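Local coordinates for protein Kinase A (Toxoplasma gondii, PDB 5J3U), which binds cAMP in its cyclic nucleotide-binding domains and probably inhibits the kinase catalytic subunit as the regulatory chain of protein kinase A, at residues A[24-27]-A[28-31]. Residues are numbered along the deposited sequence; the frame is centred on the assembly and turned at random.
Sequences SLDE and KDLN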
loop_
_atom_site.group_PDB
_atom_site.type_symbol
_atom_site.label_atom_id
_atom_site.label_comp_id
_atom_site.label_asym_id
_atom_site.label_seq_id
_atom_site.Cartn_x
_atom_site.Cartn_y
_atom_site.Cartn_z
ATOM N N SER A 24 -0.257 5.671 -7.234
ATOM C CA SER A 24 -1.182 6.160 -8.245
ATOM C C SER A 24 -0.489 6.828 -9.444
ATOM O O SER A 24 -1.195 7.143 -10.438
ATOM C CB SER A 24 -2.175 7.159 -7.664
ATOM O OG SER A 24 -1.613 8.421 -7.460
ATOM N N LEU A 25 0.830 6.986 -9.419
ATOM C CA LEU A 25 1.488 7.663 -10.532
ATOM C C LEU A 25 1.471 6.833 -11.803
ATOM O O LEU A 25 1.745 5.614 -11.765
ATOM C CB LEU A 25 2.914 8.080 -10.175
ATOM C CG LEU A 25 2.977 9.136 -9.060
ATOM C CD1 LEU A 25 4.450 9.399 -8.730
ATOM C CD2 LEU A 25 2.274 10.463 -9.364
ATOM N N ASP A 26 1.202 7.489 -12.926
ATOM C CA ASP A 26 1.479 6.842 -14.243
ATOM C C ASP A 26 2.988 6.602 -14.461
ATOM O O ASP A 26 3.822 7.114 -13.697
ATOM C CB ASP A 26 0.793 7.515 -15.410
ATOM C CG ASP A 26 1.361 8.837 -15.775
ATOM O OD1 ASP A 26 2.586 9.052 -15.664
ATOM O OD2 ASP A 26 0.535 9.696 -16.188
ATOM N N GLU A 27 3.312 5.732 -15.413
ATOM C CA GLU A 27 4.647 5.184 -15.507
ATOM C C GLU A 27 5.674 6.259 -15.868
ATOM O O GLU A 27 6.809 6.241 -15.338
ATOM C CB GLU A 27 4.721 3.974 -16.422
ATOM C CG GLU A 27 4.558 4.314 -17.869
ATOM C CD GLU A 27 4.619 3.120 -18.783
ATOM O OE1 GLU A 27 4.673 1.976 -18.290
ATOM O OE2 GLU A 27 4.616 3.356 -19.993
ATOM N N LYS A 28 5.245 7.247 -16.656
ATOM C CA LYS A 28 6.159 8.332 -16.946
ATOM C C LYS A 28 6.436 9.247 -15.768
ATOM O O LYS A 28 7.582 9.642 -15.593
ATOM C CB LYS A 28 5.727 9.103 -18.181
ATOM C CG LYS A 28 5.853 8.273 -19.465
ATOM C CD LYS A 28 6.027 9.200 -20.663
ATOM C CE LYS A 28 6.021 8.487 -22.010
ATOM N NZ LYS A 28 6.518 9.432 -23.094
ATOM N N ASP A 29 5.416 9.558 -14.983
ATOM C CA ASP A 29 5.571 10.349 -13.715
ATOM C C ASP A 29 6.411 9.638 -12.711
ATOM O O ASP A 29 7.259 10.247 -12.036
ATOM C CB ASP A 29 4.260 10.716 -13.071
ATOM C CG ASP A 29 3.603 11.920 -13.676
ATOM O OD1 ASP A 29 4.264 12.705 -14.413
ATOM O OD2 ASP A 29 2.403 12.126 -13.413
ATOM N N LEU A 30 6.234 8.317 -12.626
ATOM C CA LEU A 30 7.067 7.542 -11.767
ATOM C C LEU A 30 8.538 7.589 -12.288
ATOM O O LEU A 30 9.468 7.764 -11.498
ATOM C CB LEU A 30 6.556 6.112 -11.624
ATOM C CG LEU A 30 7.061 5.346 -10.391
ATOM C CD1 LEU A 30 6.363 5.840 -9.145
ATOM C CD2 LEU A 30 6.843 3.857 -10.528
ATOM N N ASN A 31 8.718 7.481 -13.608
ATOM C CA ASN A 31 10.059 7.633 -14.198
ATOM C C ASN A 31 10.731 8.996 -13.886
ATOM O O ASN A 31 11.922 9.042 -13.587
ATOM C CB ASN A 31 10.050 7.315 -15.679
ATOM C CG ASN A 31 11.425 7.350 -16.275
ATOM O OD1 ASN A 31 11.810 8.326 -16.950
ATOM N ND2 ASN A 31 12.191 6.315 -16.014
HETATM O O HOH W 1 0.606 10.371 -12.647
HETATM O O HOH W 2 3.336 11.356 -17.313
#
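Asp26 turns back over the start of helix 27-36, where its carboxylate meets the backbone N of Asp29. Its CG lies between the backbone N and the carbonyl carbon (chi1 71°), which carries the carboxylate forward over the first helical turn. From CB the chain leads to Asp26 CG, 4.2 Å from Asp29 N, and beyond it the two oxygens part ways. Asp26 OD1 accepts from Asp29 N at 3.0 Å, a nearly straight bond (167°) that reaches the oxygen almost along its C-O axis, and it also rests against Asp29 CB. Asp26 OD2 comes no nearer to Asp29 than 4.1 Å, at Asp29 OD2.

The two carboxylates are thus close, with planes 28° apart and Asp26 OD1 3.8 Å from Asp29 OD2, and water probably eases their repulsion. One molecule donates to Asp26 OD1 and, weakly, to Asp29 OD1. Another donates to Asp29 OD2 at 2.6 Å while accepting from Asp26 N, and so stands in for the direct return bond that a capping box would have. Regular helical bonding starts at once, Leu30 N to Asp26 O at 2.9 Å and Asn31 N to Glu27 O.

On the inner side, Leu25 CD1 touches Leu30 CD1 at 4.1 Å, the two side chains crossing at about a right angle. Leu30 also packs on Leu16 of helix 6-18 and Leu25 on Ala126 of helix 116-138, while Arg17 hydrogen-bonds to Leu25 O. The arrangement is an aspartate N-cap with a hydrophobic staple, Leu25 (N') on Leu30 (N4), at the start of helix 27-36, packed between helices 6-18 and 116-138; the helix-loop-helix is consistent with the N3A motif of regulatory-subunit cyclic nucleotide-binding domains.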